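Long-range contact in N-acetylmuramoyl-L-alanine amidase XlyA (Bacillus subtilis, PDB 3RDR), which hydrolyses, through its catalytic domain studied here, the link between N-acetylmuramoyl and L-amino acid residues in certain cell-wall glycopeptides: residues Ile8-Tyr22 against Glu67-Trp79. Sequence-based numbering, arbitrary orientation.
Sequences IQDFIPVGANNRPGY and EIYQHLPLNENGW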
ATOM      1  N   ILE A   8      -6.205  -9.359   7.107  1.00 34.30           N
ATOM      2  CA  ILE A   8      -6.888 -10.438   6.397  1.00 33.21           C
ATOM      3  C   ILE A   8      -6.219 -10.700   5.043  1.00 33.62           C
ATOM      4  O   ILE A   8      -6.121  -9.802   4.206  1.00 30.76           O
ATOM      5  CB  ILE A   8      -8.384 -10.106   6.141  1.00 32.97           C
ATOM      6  CG1 ILE A   8      -9.151 -10.026   7.465  1.00 33.23           C
ATOM      7  CG2 ILE A   8      -9.013 -11.168   5.248  1.00 31.88           C
ATOM      8  CD1 ILE A   8      -8.879  -8.770   8.262  1.00 36.68           C
ATOM      9  N   GLN A   9      -5.760 -11.932   4.833  1.00 32.44           N
ATOM     10  CA  GLN A   9      -5.115 -12.296   3.577  1.00 32.34           C
ATOM     11  C   GLN A   9      -6.147 -12.804   2.577  1.00 32.36           C
ATOM     12  O   GLN A   9      -6.930 -13.709   2.873  1.00 32.53           O
ATOM     13  CB  GLN A   9      -4.044 -13.364   3.813  1.00 32.42           C
ATOM     14  CG  GLN A   9      -2.947 -12.919   4.767  1.00 35.06           C
ATOM     15  CD  GLN A   9      -1.829 -13.931   4.892  1.00 37.84           C
ATOM     16  OE1 GLN A   9      -2.075 -15.130   5.042  1.00 39.20           O
ATOM     17  NE2 GLN A   9      -0.591 -13.453   4.845  1.00 35.60           N
ATOM     18  N   ASP A  10      -6.148 -12.198   1.396  1.00 30.26           N
ATOM     19  CA  ASP A  10      -7.074 -12.564   0.334  1.00 30.86           C
ATOM     20  C   ASP A  10      -6.357 -12.236  -0.969  1.00 30.46           C
ATOM     21  O   ASP A  10      -6.691 -11.284  -1.675  1.00 28.71           O
ATOM     22  CB  ASP A  10      -8.368 -11.760   0.485  1.00 32.32           C
ATOM     23  CG  ASP A  10      -9.424 -12.158  -0.519  1.00 34.78           C
ATOM     24  OD1 ASP A  10      -9.456 -13.338  -0.918  1.00 35.46           O
ATOM     25  OD2 ASP A  10     -10.236 -11.286  -0.900  1.00 38.11           O
ATOM     26  N   PHE A  11      -5.356 -13.056  -1.267  1.00 29.23           N
ATOM     27  CA  PHE A  11      -4.512 -12.887  -2.439  1.00 29.32           C
ATOM     28  C   PHE A  11      -5.174 -12.899  -3.803  1.00 29.02           C
ATOM     29  O   PHE A  11      -6.200 -13.547  -4.025  1.00 28.68           O
ATOM     30  CB  PHE A  11      -3.399 -13.943  -2.436  1.00 28.47           C
ATOM     31  CG  PHE A  11      -2.418 -13.802  -1.300  1.00 28.14           C
ATOM     32  CD1 PHE A  11      -1.385 -14.727  -1.144  1.00 26.98           C
ATOM     33  CD2 PHE A  11      -2.531 -12.760  -0.381  1.00 25.36           C
ATOM     34  CE1 PHE A  11      -0.481 -14.616  -0.090  1.00 25.57           C
ATOM     35  CE2 PHE A  11      -1.634 -12.639   0.675  1.00 25.55           C
ATOM     36  CZ  PHE A  11      -0.606 -13.569   0.823  1.00 27.88           C
ATOM     37  N   ILE A  12      -4.556 -12.153  -4.711  1.00 26.71           N
ATOM     38  CA  ILE A  12      -4.980 -12.069  -6.094  1.00 25.65           C
ATOM     39  C   ILE A  12      -4.556 -13.438  -6.623  1.00 27.35           C
ATOM     40  O   ILE A  12      -3.486 -13.933  -6.263  1.00 26.19           O
ATOM     41  CB  ILE A  12      -4.191 -10.963  -6.826  1.00 24.24           C
ATOM     42  CG1 ILE A  12      -4.630  -9.586  -6.314  1.00 24.44           C
ATOM     43  CG2 ILE A  12      -4.376 -11.089  -8.324  1.00 23.63           C
ATOM     44  CD1 ILE A  12      -3.692  -8.454  -6.714  1.00 20.44           C
ATOM     45  N   PRO A  13      -5.378 -14.074  -7.471  1.00 28.50           N
ATOM     46  CA  PRO A  13      -4.963 -15.391  -7.968  1.00 29.03           C
ATOM     47  C   PRO A  13      -3.670 -15.421  -8.781  1.00 28.44           C
ATOM     48  O   PRO A  13      -3.381 -14.515  -9.567  1.00 27.77           O
ATOM     49  CB  PRO A  13      -6.181 -15.859  -8.772  1.00 28.54           C
ATOM     50  CG  PRO A  13      -6.804 -14.572  -9.233  1.00 30.33           C
ATOM     51  CD  PRO A  13      -6.699 -13.698  -8.005  1.00 27.76           C
ATOM     52  N   VAL A  14      -2.892 -16.477  -8.571  1.00 30.02           N
ATOM     53  CA  VAL A  14      -1.634 -16.675  -9.281  1.00 29.86           C
ATOM     54  C   VAL A  14      -1.901 -16.639 -10.781  1.00 29.35           C
ATOM     55  O   VAL A  14      -2.902 -17.169 -11.248  1.00 30.11           O
ATOM     56  CB  VAL A  14      -1.012 -18.040  -8.906  1.00 31.65           C
ATOM     57  CG1 VAL A  14       0.151 -18.370  -9.831  1.00 33.34           C
ATOM     58  CG2 VAL A  14      -0.543 -18.009  -7.458  1.00 30.40           C
ATOM     59  N   GLY A  15      -1.015 -15.994 -11.533  1.00 29.82           N
ATOM     60  CA  GLY A  15      -1.190 -15.922 -12.974  1.00 30.52           C
ATOM     61  C   GLY A  15      -2.034 -14.768 -13.492  1.00 32.14           C
ATOM     62  O   GLY A  15      -2.105 -14.546 -14.702  1.00 32.27           O
ATOM     63  N   ALA A  16      -2.681 -14.031 -12.593  1.00 31.52           N
ATOM     64  CA  ALA A  16      -3.512 -12.903 -13.006  1.00 30.51           C
ATOM     65  C   ALA A  16      -2.624 -11.810 -13.591  1.00 29.55           C
ATOM     66  O   ALA A  16      -1.436 -11.738 -13.285  1.00 30.08           O
ATOM     67  CB  ALA A  16      -4.302 -12.359 -11.809  1.00 30.79           C
ATOM     68  N   ASN A  17      -3.202 -10.964 -14.437  1.00 30.17           N
ATOM     69  CA  ASN A  17      -2.455  -9.878 -15.057  1.00 29.62           C
ATOM     70  C   ASN A  17      -1.841  -8.932 -14.026  1.00 28.35           C
ATOM     71  O   ASN A  17      -0.763  -8.379 -14.259  1.00 28.29           O
ATOM     72  CB  ASN A  17      -3.358  -9.092 -16.014  1.00 32.26           C
ATOM     73  CG  ASN A  17      -3.626  -9.839 -17.317  1.00 36.84           C
ATOM     74  OD1 ASN A  17      -4.512  -9.466 -18.088  1.00 40.10           O
ATOM     75  ND2 ASN A  17      -2.853 -10.893 -17.573  1.00 36.62           N
ATOM     76  N   ASN A  18      -2.507  -8.738 -12.888  1.00 24.91           N
ATOM     77  CA  ASN A  18      -1.940  -7.847 -11.886  1.00 24.69           C
ATOM     78  C   ASN A  18      -1.193  -8.563 -10.765  1.00 24.26           C
ATOM     79  O   ASN A  18      -1.032  -8.028  -9.671  1.00 22.87           O
ATOM     80  CB  ASN A  18      -2.996  -6.890 -11.311  1.00 22.46           C
ATOM     81  CG  ASN A  18      -4.057  -7.591 -10.504  1.00 22.18           C
ATOM     82  OD1 ASN A  18      -4.756  -6.961  -9.703  1.00 24.56           O
ATOM     83  ND2 ASN A  18      -4.195  -8.889 -10.703  1.00 19.36           N
ATOM     84  N   ARG A  19      -0.757  -9.789 -11.037  1.00 23.50           N
ATOM     85  CA  ARG A  19       0.053 -10.532 -10.079  1.00 24.34           C
ATOM     86  C   ARG A  19       1.240 -11.049 -10.887  1.00 25.59           C
ATOM     87  O   ARG A  19       1.373 -12.250 -11.131  1.00 25.69           O
ATOM     88  CB  ARG A  19      -0.708 -11.700  -9.434  1.00 23.19           C
ATOM     89  CG  ARG A  19       0.163 -12.439  -8.410  1.00 23.21           C
ATOM     90  CD  ARG A  19      -0.597 -13.379  -7.470  1.00 22.53           C
ATOM     91  NE  ARG A  19       0.344 -14.080  -6.596  1.00 24.28           N
ATOM     92  CZ  ARG A  19       0.015 -14.986  -5.675  1.00 25.25           C
ATOM     93  NH1 ARG A  19      -1.251 -15.325  -5.480  1.00 22.94           N
ATOM     94  NH2 ARG A  19       0.966 -15.567  -4.955  1.00 23.25           N
ATOM     95  N   PRO A  20       2.118 -10.130 -11.325  1.00 25.89           N
ATOM     96  CA  PRO A  20       3.305 -10.471 -12.116  1.00 25.97           C
ATOM     97  C   PRO A  20       4.137 -11.579 -11.488  1.00 26.07           C
ATOM     98  O   PRO A  20       4.741 -12.381 -12.195  1.00 26.00           O
ATOM     99  CB  PRO A  20       4.055  -9.139 -12.209  1.00 25.99           C
ATOM    100  CG  PRO A  20       3.629  -8.418 -10.958  1.00 24.92           C
ATOM    101  CD  PRO A  20       2.156  -8.717 -10.913  1.00 23.58           C
ATOM    102  N   GLY A  21       4.176 -11.606 -10.159  1.00 26.20           N
ATOM    103  CA  GLY A  21       4.909 -12.647  -9.460  1.00 25.71           C
ATOM    104  C   GLY A  21       6.426 -12.661  -9.502  1.00 25.83           C
ATOM    105  O   GLY A  21       7.024 -13.732  -9.399  1.00 26.22           O
ATOM    106  N   TYR A  22       7.068 -11.505  -9.655  1.00 24.79           N
ATOM    107  CA  TYR A  22       8.528 -11.488  -9.660  1.00 24.03           C
ATOM    108  C   TYR A  22       9.011 -11.571  -8.219  1.00 24.69           C
ATOM    109  O   TYR A  22       8.427 -10.949  -7.328  1.00 23.84           O
ATOM    110  CB  TYR A  22       9.069 -10.206 -10.291  1.00 25.16           C
ATOM    111  CG  TYR A  22       8.913 -10.149 -11.788  1.00 28.74           C
ATOM    112  CD1 TYR A  22       9.594 -11.045 -12.618  1.00 28.44           C
ATOM    113  CD2 TYR A  22       8.075  -9.204 -12.380  1.00 27.38           C
ATOM    114  CE1 TYR A  22       9.440 -11.000 -14.005  1.00 30.47           C
ATOM    115  CE2 TYR A  22       7.914  -9.149 -13.757  1.00 30.34           C
ATOM    116  CZ  TYR A  22       8.595 -10.048 -14.567  1.00 31.53           C
ATOM    117  OH  TYR A  22       8.416  -9.991 -15.930  1.00 32.77           O
ATOM    118  N   GLU A  67      -9.743  -2.413   9.374  1.00 32.30           N
ATOM    119  CA  GLU A  67      -8.836  -3.530   9.156  1.00 31.16           C
ATOM    120  C   GLU A  67      -7.870  -3.339   7.999  1.00 29.79           C
ATOM    121  O   GLU A  67      -7.853  -2.296   7.349  1.00 27.74           O
ATOM    122  CB  GLU A  67      -9.652  -4.797   8.932  1.00 33.71           C
ATOM    123  CG  GLU A  67     -10.767  -4.607   7.927  1.00 34.80           C
ATOM    124  CD  GLU A  67     -11.734  -5.762   7.922  1.00 38.21           C
ATOM    125  OE1 GLU A  67     -11.830  -6.453   8.959  1.00 39.61           O
ATOM    126  OE2 GLU A  67     -12.408  -5.970   6.891  1.00 39.44           O
ATOM    127  N   ILE A  68      -7.077  -4.377   7.751  1.00 28.81           N
ATOM    128  CA  ILE A  68      -6.077  -4.378   6.692  1.00 27.18           C
ATOM    129  C   ILE A  68      -6.213  -5.657   5.873  1.00 27.58           C
ATOM    130  O   ILE A  68      -6.357  -6.744   6.434  1.00 28.32           O
ATOM    131  CB  ILE A  68      -4.650  -4.339   7.288  1.00 26.04           C
ATOM    132  CG1 ILE A  68      -4.455  -3.066   8.109  1.00 25.33           C
ATOM    133  CG2 ILE A  68      -3.611  -4.412   6.175  1.00 26.01           C
ATOM    134  CD1 ILE A  68      -3.176  -3.064   8.920  1.00 22.54           C
ATOM    135  N   TYR A  69      -6.179  -5.520   4.551  1.00 25.33           N
ATOM    136  CA  TYR A  69      -6.263  -6.661   3.651  1.00 24.55           C
ATOM    137  C   TYR A  69      -4.951  -6.763   2.885  1.00 24.18           C
ATOM    138  O   TYR A  69      -4.395  -5.747   2.469  1.00 23.64           O
ATOM    139  CB  TYR A  69      -7.416  -6.497   2.653  1.00 22.89           C
ATOM    140  CG  TYR A  69      -8.725  -7.113   3.099  1.00 26.05           C
ATOM    141  CD1 TYR A  69      -9.486  -6.533   4.120  1.00 26.35           C
ATOM    142  CD2 TYR A  69      -9.196  -8.289   2.513  1.00 24.84           C
ATOM    143  CE1 TYR A  69     -10.682  -7.113   4.545  1.00 27.24           C
ATOM    144  CE2 TYR A  69     -10.391  -8.880   2.929  1.00 26.58           C
ATOM    145  CZ  TYR A  69     -11.128  -8.287   3.945  1.00 27.80           C
ATOM    146  OH  TYR A  69     -12.303  -8.871   4.364  1.00 29.90           O
ATOM    147  N   GLN A  70      -4.455  -7.986   2.712  1.00 23.62           N
ATOM    148  CA  GLN A  70      -3.211  -8.219   1.976  1.00 24.58           C
ATOM    149  C   GLN A  70      -3.585  -8.929   0.677  1.00 24.15           C
ATOM    150  O   GLN A  70      -4.227  -9.978   0.693  1.00 23.44           O
ATOM    151  CB  GLN A  70      -2.253  -9.089   2.790  1.00 25.67           C
ATOM    152  CG  GLN A  70      -0.828  -9.105   2.256  1.00 27.31           C
ATOM    153  CD  GLN A  70       0.052 -10.103   2.986  1.00 28.03           C
ATOM    154  OE1 GLN A  70      -0.151 -10.374   4.166  1.00 30.61           O
ATOM    155  NE2 GLN A  70       1.042 -10.642   2.292  1.00 26.18           N
ATOM    156  N   HIS A  71      -3.167  -8.352  -0.443  1.00 23.46           N
ATOM    157  CA  HIS A  71      -3.496  -8.880  -1.758  1.00 22.61           C
ATOM    158  C   HIS A  71      -2.364  -9.656  -2.416  1.00 23.20           C
ATOM    159  O   HIS A  71      -2.581 -10.375  -3.389  1.00 21.07           O
ATOM    160  CB  HIS A  71      -3.891  -7.716  -2.666  1.00 21.81           C
ATOM    161  CG  HIS A  71      -4.722  -6.676  -1.984  1.00 21.40           C
ATOM    162  ND1 HIS A  71      -6.049  -6.872  -1.666  1.00 21.42           N
ATOM    163  CD2 HIS A  71      -4.406  -5.437  -1.536  1.00 18.53           C
ATOM    164  CE1 HIS A  71      -6.516  -5.798  -1.052  1.00 22.16           C
ATOM    165  NE2 HIS A  71      -5.538  -4.914  -0.960  1.00 21.19           N
ATOM    166  N   LEU A  72      -1.160  -9.507  -1.879  1.00 23.71           N
ATOM    167  CA  LEU A  72       0.021 -10.152  -2.437  1.00 23.19           C
ATOM    168  C   LEU A  72       0.970 -10.602  -1.334  1.00 24.89           C
ATOM    169  O   LEU A  72       1.027  -9.987  -0.264  1.00 23.94           O
ATOM    170  CB  LEU A  72       0.768  -9.151  -3.323  1.00 21.32           C
ATOM    171  CG  LEU A  72       0.694  -9.041  -4.849  1.00 25.27           C
ATOM    172  CD1 LEU A  72      -0.574  -9.626  -5.421  1.00 27.02           C
ATOM    173  CD2 LEU A  72       0.847  -7.572  -5.209  1.00 22.27           C
ATOM    174  N   PRO A  73       1.721 -11.691  -1.573  1.00 25.19           N
ATOM    175  CA  PRO A  73       2.666 -12.161  -0.557  1.00 25.26           C
ATOM    176  C   PRO A  73       3.838 -11.182  -0.597  1.00 25.19           C
ATOM    177  O   PRO A  73       4.128 -10.613  -1.651  1.00 24.18           O
ATOM    178  CB  PRO A  73       3.042 -13.560  -1.054  1.00 26.04           C
ATOM    179  CG  PRO A  73       2.919 -13.435  -2.544  1.00 26.38           C
ATOM    180  CD  PRO A  73       1.627 -12.653  -2.688  1.00 25.14           C
ATOM    181  N   LEU A  74       4.511 -10.980   0.531  1.00 23.90           N
ATOM    182  CA  LEU A  74       5.618 -10.031   0.569  1.00 25.74           C
ATOM    183  C   LEU A  74       6.891 -10.432  -0.178  1.00 26.70           C
ATOM    184  O   LEU A  74       7.851  -9.660  -0.223  1.00 28.03           O
ATOM    185  CB  LEU A  74       5.944  -9.673   2.023  1.00 26.35           C
ATOM    186  CG  LEU A  74       4.741  -9.132   2.809  1.00 27.95           C
ATOM    187  CD1 LEU A  74       5.223  -8.542   4.124  1.00 27.46           C
ATOM    188  CD2 LEU A  74       4.009  -8.070   1.991  1.00 26.29           C
ATOM    189  N   ASN A  75       6.913 -11.626  -0.765  1.00 27.11           N
ATOM    190  CA  ASN A  75       8.083 -12.053  -1.530  1.00 27.66           C
ATOM    191  C   ASN A  75       7.850 -11.881  -3.032  1.00 26.36           C
ATOM    192  O   ASN A  75       8.625 -12.374  -3.850  1.00 25.75           O
ATOM    193  CB  ASN A  75       8.460 -13.512  -1.216  1.00 30.16           C
ATOM    194  CG  ASN A  75       7.280 -14.466  -1.305  1.00 32.03           C
ATOM    195  OD1 ASN A  75       6.554 -14.497  -2.296  1.00 31.12           O
ATOM    196  ND2 ASN A  75       7.097 -15.266  -0.264  1.00 38.41           N
ATOM    197  N   GLU A  76       6.780 -11.164  -3.379  1.00 24.01           N
ATOM    198  CA  GLU A  76       6.423 -10.882  -4.772  1.00 23.55           C
ATOM    199  C   GLU A  76       6.201  -9.378  -4.958  1.00 22.87           C
ATOM    200  O   GLU A  76       5.837  -8.680  -4.014  1.00 23.63           O
ATOM    201  CB  GLU A  76       5.145 -11.625  -5.163  1.00 22.14           C
ATOM    202  CG  GLU A  76       5.337 -13.092  -5.521  1.00 24.45           C
ATOM    203  CD  GLU A  76       4.036 -13.761  -5.934  1.00 23.92           C
ATOM    204  OE1 GLU A  76       3.169 -13.075  -6.516  1.00 25.40           O
ATOM    205  OE2 GLU A  76       3.880 -14.974  -5.693  1.00 23.33           O
ATOM    206  N   ASN A  77       6.412  -8.887  -6.175  1.00 20.52           N
ATOM    207  CA  ASN A  77       6.224  -7.467  -6.466  1.00 21.45           C
ATOM    208  C   ASN A  77       4.800  -7.171  -6.923  1.00 19.83           C
ATOM    209  O   ASN A  77       4.013  -8.078  -7.204  1.00 20.07           O
ATOM    210  CB  ASN A  77       7.178  -7.012  -7.576  1.00 19.67           C
ATOM    211  CG  ASN A  77       6.691  -7.414  -8.961  1.00 23.23           C
ATOM    212  OD1 ASN A  77       6.554  -8.602  -9.268  1.00 20.55           O
ATOM    213  ND2 ASN A  77       6.416  -6.421  -9.804  1.00 19.86           N
ATOM    214  N   GLY A  78       4.483  -5.885  -6.998  1.00 21.32           N
ATOM    215  CA  GLY A  78       3.178  -5.457  -7.462  1.00 19.55           C
ATOM    216  C   GLY A  78       3.442  -4.378  -8.492  1.00 19.47           C
ATOM    217  O   GLY A  78       4.577  -3.941  -8.632  1.00 18.26           O
ATOM    218  N   TRP A  79       2.419  -3.967  -9.232  1.00 21.17           N
ATOM    219  CA  TRP A  79       2.567  -2.899 -10.223  1.00 22.78           C
ATOM    220  C   TRP A  79       1.855  -1.689  -9.624  1.00 22.53           C
ATOM    221  O   TRP A  79       0.634  -1.594  -9.714  1.00 22.81           O
ATOM    222  CB  TRP A  79       1.880  -3.285 -11.536  1.00 22.59           C
ATOM    223  CG  TRP A  79       2.526  -4.416 -12.291  1.00 23.97           C
ATOM    224  CD1 TRP A  79       1.883  -5.442 -12.921  1.00 23.63           C
ATOM    225  CD2 TRP A  79       3.925  -4.596 -12.558  1.00 22.67           C
ATOM    226  NE1 TRP A  79       2.789  -6.245 -13.566  1.00 24.04           N
ATOM    227  CE2 TRP A  79       4.049  -5.752 -13.362  1.00 23.71           C
ATOM    228  CE3 TRP A  79       5.084  -3.893 -12.199  1.00 22.64           C
ATOM    229  CZ2 TRP A  79       5.285  -6.224 -13.813  1.00 23.78           C
ATOM    230  CZ3 TRP A  79       6.313  -4.359 -12.646  1.00 24.25           C
ATOM    231  CH2 TRP A  79       6.404  -5.518 -13.447  1.00 26.34           C
TER
HETATM  232  O   HOH W   1      -7.214  -8.975  -3.118  1.00 20.81           O
HETATM  233  O   HOH W   2       1.942  -8.732 -15.085  1.00 49.69           O
HETATM  234  O   HOH W   3       2.970 -10.566  -7.907  1.00 21.98           O
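I68 O accepts the backbone N-H of I8, and I8 O accepts that of Q70. I8 CB sits over the face of the Y69 ring, almost at its centre, 3.9 Å from the centroid. Q70 CG is anti to the backbone N (chi1 -166°), and the extended chain runs alongside Q9 and the F11 ring. Q9 NE2 approaches Q70 OE1 at 3.2 Å from above the Q70 carbonyl plane. Q70 NE2 donates to L72 O at 2.6 Å; with both ends bonded, the amide's rotation is set. The backbone bonds of I8 join edge strand 7-9 in parallel to strand 68-70 in the mixed sheet of the T7 lysozyme-like amidase fold. D10 N to Q70 O continues the pairing just past strand 7-9. Next, H71 O receives I12 N, and a water links H71 ND1 to D10 O. H71 NE2 hydrogen-bonds T62 OG1. L72 CD1 meets I12 CD1. P73 CD lies over a face of F11. E76 and R19 form a side-on salt bridge: R19 NE to E76 OE1 at 3.0 Å, R19 NH2 to E76 OE2 at 3.1 Å. Both oxygens are met on their syn sides, but the guanidinium and carboxylate planes are 36° apart. R19 NH1 also holds I12 O at 2.7 Å, so all three guanidinium nitrogens are engaged. N77 pairs twice with the Y22 backbone: N77 OD1 accepts Y22 N, and N77 N donates to Y22 O. P20 CG packs over the W79 five-membered ring, 3.8 Å from its centroid. A water joins W79 NE1 to N17 O.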